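Local atomic coordinates of DNA fragmentation factor subunit beta (Mus musculus, PDB entry 1V0D), a protein that cuts chromosomal DNA during apoptosis, acting as a caspase-activated nuclease that also brings about chromatin condensation. Residues 177-189 and 270-282. Residues are numbered along the deposited sequence; the frame is centred on the assembly and turned at random.
Sequences YTSMVDEAAQEEY and TVVPTLAEAIQDG
Where the segment from Tyr177 to Tyr189 runs beside segment 270-282, nearly all helix, the two backbones draw together along their course, from 7.9 Å between the CA atoms of Tyr177 and Val272 to 5.6 Å between those of Ala185 and Gln280. Tyr177 illustrates how one ring can use both face and edge. With its CG turned anti to the backbone N (chi1 -163°), it lays one face over Val272, whose CG1 makes a CH-pi contact 3.7 Å from the ring centroid, while CB of Ala276 meets the rim in plane, 3.6 Å from Tyr177 CE2. Met180 CB lies over the opposite face, and Tyr177 OH comes within 3.8 Å of Pro273 CB. Shortening this side chain to an alanine would probably leave Val272 CG1 and Ala276 CB without their aromatic partner and open a gap beside Pro273. The contact joins the connection after helix 155-175 and the first turn of helix 186-202 to helix 267-281, within the nuclease region assigned to the His-Me finger clan; helix 287-295 packs on Leu275 through Phe290. Tyr189 fits as a knob into a hole on helix 267-281 formed by Val272, Leu275, Ala276 and Ile279. Its ring edge faces CA of Ala276, Val181 CG2 lies over one face, and the hydroxyl of this buried residue is hydrogen-bonded to the carbonyl O of Val174. Ile279 divides its branches: CD1 reaches Tyr189 CD1 at 3.7 Å, whereas CG2 packs against CB of Ala185 and of Glu188. Beyond, the extended Gln280 side chain rests its CG on Ala185 CB (3.7 Å) and crosses Asp182 at about a right angle, the amide and carboxylate planes 33° apart.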
loop_
_atom_site.group_PDB
_atom_site.type_symbol
_atom_site.label_atom_id
_atom_site.label_comp_id
_atom_site.label_asym_id
_atom_site.label_seq_id
_atom_site.Cartn_x
_atom_site.Cartn_y
_atom_site.Cartn_z
ATOM N N TYR A 177 22.296 -8.606 -7.950
ATOM C CA TYR A 177 23.399 -8.573 -7.002
ATOM C C TYR A 177 24.690 -9.194 -7.528
ATOM O O TYR A 177 25.765 -8.954 -6.975
ATOM C CB TYR A 177 22.988 -9.284 -5.711
ATOM C CG TYR A 177 23.869 -8.974 -4.516
ATOM C CD1 TYR A 177 23.754 -7.760 -3.838
ATOM C CD2 TYR A 177 24.800 -9.906 -4.047
ATOM C CE1 TYR A 177 24.538 -7.480 -2.717
ATOM C CE2 TYR A 177 25.590 -9.638 -2.929
ATOM C CZ TYR A 177 25.453 -8.423 -2.265
ATOM O OH TYR A 177 26.210 -8.154 -1.137
ATOM N N THR A 178 24.600 -9.982 -8.595
ATOM C CA THR A 178 25.786 -10.634 -9.141
ATOM C C THR A 178 26.961 -9.678 -9.328
ATOM O O THR A 178 28.117 -10.092 -9.275
ATOM C CB THR A 178 25.497 -11.310 -10.505
ATOM O OG1 THR A 178 24.355 -12.167 -10.390
ATOM C CG2 THR A 178 26.687 -12.155 -10.942
ATOM N N SER A 179 26.662 -8.399 -9.540
ATOM C CA SER A 179 27.704 -7.393 -9.748
ATOM C C SER A 179 28.480 -7.056 -8.478
ATOM O O SER A 179 29.666 -6.739 -8.542
ATOM C CB SER A 179 27.100 -6.104 -10.318
ATOM O OG SER A 179 26.317 -5.428 -9.346
ATOM N N MET A 180 27.818 -7.117 -7.329
ATOM C CA MET A 180 28.486 -6.806 -6.070
ATOM C C MET A 180 29.200 -8.021 -5.482
ATOM O O MET A 180 29.625 -8.009 -4.325
ATOM C CB MET A 180 27.478 -6.225 -5.078
ATOM C CG MET A 180 26.999 -4.844 -5.488
ATOM S SD MET A 180 25.696 -4.156 -4.439
ATOM C CE MET A 180 24.219 -4.220 -5.563
ATOM N N VAL A 181 29.337 -9.056 -6.309
ATOM C CA VAL A 181 30.012 -10.295 -5.938
ATOM C C VAL A 181 31.428 -10.242 -6.518
ATOM O O VAL A 181 31.663 -9.552 -7.513
ATOM C CB VAL A 181 29.286 -11.514 -6.541
ATOM C CG1 VAL A 181 30.001 -12.792 -6.165
ATOM C CG2 VAL A 181 27.855 -11.547 -6.069
ATOM N N ASP A 182 32.368 -10.959 -5.901
ATOM C CA ASP A 182 33.747 -10.985 -6.389
ATOM C C ASP A 182 33.749 -11.598 -7.778
ATOM O O ASP A 182 33.071 -12.596 -8.015
ATOM C CB ASP A 182 34.633 -11.839 -5.484
ATOM C CG ASP A 182 34.647 -11.354 -4.053
ATOM O OD1 ASP A 182 33.957 -10.353 -3.764
ATOM O OD2 ASP A 182 35.347 -11.978 -3.219
ATOM N N GLU A 183 34.518 -11.008 -8.690
ATOM C CA GLU A 183 34.593 -11.504 -10.060
ATOM C C GLU A 183 34.981 -12.987 -10.102
ATOM O O GLU A 183 34.517 -13.746 -10.959
ATOM C CB GLU A 183 35.592 -10.667 -10.862
ATOM N N ALA A 184 35.825 -13.401 -9.164
ATOM C CA ALA A 184 36.265 -14.789 -9.105
ATOM C C ALA A 184 35.113 -15.761 -8.817
ATOM O O ALA A 184 35.077 -16.868 -9.360
ATOM C CB ALA A 184 37.355 -14.934 -8.044
ATOM N N ALA A 185 34.177 -15.345 -7.964
ATOM C CA ALA A 185 33.037 -16.187 -7.594
ATOM C C ALA A 185 31.781 -15.843 -8.391
ATOM O O ALA A 185 30.746 -16.493 -8.251
ATOM C CB ALA A 185 32.756 -16.049 -6.101
ATOM N N GLN A 186 31.888 -14.825 -9.235
ATOM C CA GLN A 186 30.776 -14.356 -10.054
ATOM C C GLN A 186 30.191 -15.428 -10.983
ATOM O O GLN A 186 29.004 -15.399 -11.298
ATOM C CB GLN A 186 31.241 -13.144 -10.857
ATOM C CG GLN A 186 30.171 -12.121 -11.121
ATOM C CD GLN A 186 30.734 -10.714 -11.204
ATOM O OE1 GLN A 186 31.224 -10.167 -10.211
ATOM N NE2 GLN A 186 30.672 -10.122 -12.393
ATOM N N GLU A 187 31.014 -16.378 -11.414
ATOM C CA GLU A 187 30.541 -17.438 -12.302
ATOM C C GLU A 187 29.632 -18.398 -11.545
ATOM O O GLU A 187 28.493 -18.640 -11.948
ATOM C CB GLU A 187 31.722 -18.200 -12.895
ATOM N N GLU A 188 30.141 -18.940 -10.443
ATOM C CA GLU A 188 29.376 -19.875 -9.626
ATOM C C GLU A 188 28.058 -19.255 -9.175
ATOM O O GLU A 188 27.030 -19.926 -9.147
ATOM C CB GLU A 188 30.193 -20.309 -8.402
ATOM C CG GLU A 188 30.533 -21.796 -8.377
ATOM C CD GLU A 188 29.303 -22.683 -8.215
ATOM O OE1 GLU A 188 29.443 -23.928 -8.251
ATOM O OE2 GLU A 188 28.193 -22.136 -8.046
ATOM N N TYR A 189 28.090 -17.975 -8.825
ATOM C CA TYR A 189 26.882 -17.293 -8.384
ATOM C C TYR A 189 25.811 -17.478 -9.442
ATOM O O TYR A 189 24.684 -17.869 -9.132
ATOM C CB TYR A 189 27.146 -15.802 -8.192
ATOM C CG TYR A 189 26.035 -15.054 -7.488
ATOM C CD1 TYR A 189 26.003 -14.956 -6.100
ATOM C CD2 TYR A 189 25.048 -14.391 -8.214
ATOM C CE1 TYR A 189 25.026 -14.202 -5.450
ATOM C CE2 TYR A 189 24.062 -13.635 -7.574
ATOM C CZ TYR A 189 24.062 -13.539 -6.193
ATOM O OH TYR A 189 23.126 -12.746 -5.569
ATOM N N THR A 270 20.190 -9.509 4.772
ATOM C CA THR A 270 21.009 -10.660 5.190
ATOM C C THR A 270 21.141 -11.930 4.329
ATOM O O THR A 270 22.247 -12.450 4.155
ATOM C CB THR A 270 20.586 -11.115 6.593
ATOM O OG1 THR A 270 19.184 -10.891 6.752
ATOM C CG2 THR A 270 21.329 -10.333 7.661
ATOM N N VAL A 271 20.043 -12.450 3.794
ATOM C CA VAL A 271 20.140 -13.677 2.996
ATOM C C VAL A 271 20.984 -13.580 1.723
ATOM O O VAL A 271 21.893 -14.379 1.519
ATOM C CB VAL A 271 18.751 -14.214 2.590
ATOM C CG1 VAL A 271 18.911 -15.507 1.833
ATOM C CG2 VAL A 271 17.888 -14.442 3.817
ATOM N N VAL A 272 20.689 -12.613 0.858
ATOM C CA VAL A 272 21.444 -12.483 -0.387
ATOM C C VAL A 272 22.928 -12.330 -0.111
ATOM O O VAL A 272 23.730 -13.124 -0.588
ATOM C CB VAL A 272 20.916 -11.297 -1.253
ATOM C CG1 VAL A 272 21.894 -10.968 -2.382
ATOM C CG2 VAL A 272 19.556 -11.679 -1.851
ATOM N N PRO A 273 23.317 -11.314 0.669
ATOM C CA PRO A 273 24.739 -11.128 0.968
ATOM C C PRO A 273 25.389 -12.380 1.592
ATOM O O PRO A 273 26.511 -12.745 1.223
ATOM C CB PRO A 273 24.744 -9.914 1.889
ATOM C CG PRO A 273 23.421 -9.970 2.538
ATOM C CD PRO A 273 22.498 -10.354 1.416
ATOM N N THR A 274 24.699 -13.050 2.516
ATOM C CA THR A 274 25.251 -14.276 3.093
ATOM C C THR A 274 25.469 -15.285 1.958
ATOM O O THR A 274 26.462 -16.018 1.936
ATOM C CB THR A 274 24.299 -14.905 4.103
ATOM O OG1 THR A 274 24.208 -14.074 5.264
ATOM C CG2 THR A 274 24.792 -16.261 4.501
ATOM N N LEU A 275 24.524 -15.309 1.018
ATOM C CA LEU A 275 24.578 -16.200 -0.136
ATOM C C LEU A 275 25.848 -15.916 -0.915
ATOM O O LEU A 275 26.591 -16.839 -1.273
ATOM C CB LEU A 275 23.347 -15.975 -1.020
ATOM C CG LEU A 275 23.042 -16.907 -2.200
ATOM C CD1 LEU A 275 23.667 -16.360 -3.438
ATOM C CD2 LEU A 275 23.529 -18.319 -1.914
ATOM N N ALA A 276 26.105 -14.634 -1.166
ATOM C CA ALA A 276 27.306 -14.221 -1.894
ATOM C C ALA A 276 28.542 -14.673 -1.126
ATOM O O ALA A 276 29.392 -15.390 -1.660
ATOM C CB ALA A 276 27.331 -12.702 -2.069
ATOM N N GLU A 277 28.634 -14.255 0.133
ATOM C CA GLU A 277 29.762 -14.620 0.971
ATOM C C GLU A 277 29.987 -16.137 1.029
ATOM O O GLU A 277 31.129 -16.598 0.996
ATOM C CB GLU A 277 29.567 -14.046 2.376
ATOM C CG GLU A 277 30.548 -12.929 2.715
ATOM C CD GLU A 277 31.892 -13.460 3.249
ATOM O OE1 GLU A 277 31.884 -14.086 4.341
ATOM O OE2 GLU A 277 32.949 -13.257 2.587
ATOM N N ALA A 278 28.904 -16.911 1.087
ATOM C CA ALA A 278 29.011 -18.373 1.151
ATOM C C ALA A 278 29.585 -18.972 -0.130
ATOM O O ALA A 278 30.335 -19.944 -0.091
ATOM C CB ALA A 278 27.645 -18.989 1.445
ATOM N N ILE A 279 29.222 -18.389 -1.266
ATOM C CA ILE A 279 29.712 -18.865 -2.550
ATOM C C ILE A 279 31.192 -18.547 -2.735
ATOM O O ILE A 279 31.876 -19.195 -3.522
ATOM C CB ILE A 279 28.906 -18.241 -3.706
ATOM C CG1 ILE A 279 27.549 -18.932 -3.803
ATOM C CG2 ILE A 279 29.661 -18.361 -5.014
ATOM C CD1 ILE A 279 26.704 -18.455 -4.957
ATOM N N GLN A 280 31.691 -17.553 -2.008
ATOM C CA GLN A 280 33.096 -17.178 -2.113
ATOM C C GLN A 280 33.938 -18.007 -1.144
ATOM O O GLN A 280 35.136 -18.180 -1.341
ATOM C CB GLN A 280 33.248 -15.688 -1.826
ATOM C CG GLN A 280 32.275 -14.859 -2.661
ATOM C CD GLN A 280 32.283 -13.376 -2.331
ATOM O OE1 GLN A 280 32.559 -12.972 -1.196
ATOM N NE2 GLN A 280 31.950 -12.555 -3.321
ATOM N N ASP A 281 33.292 -18.540 -0.115
ATOM C CA ASP A 281 33.956 -19.351 0.894
ATOM C C ASP A 281 34.885 -20.427 0.348
ATOM O O ASP A 281 36.022 -20.576 0.800
ATOM C CB ASP A 281 32.918 -20.030 1.778
ATOM C CG ASP A 281 33.549 -20.879 2.869
ATOM O OD1 ASP A 281 33.804 -20.341 3.974
ATOM O OD2 ASP A 281 33.806 -22.078 2.608
ATOM N N GLY A 282 34.396 -21.201 -0.607
ATOM C CA GLY A 282 35.220 -22.260 -1.149
ATOM C C GLY A 282 34.557 -23.595 -0.893
ATOM O O GLY A 282 34.693 -24.524 -1.691
#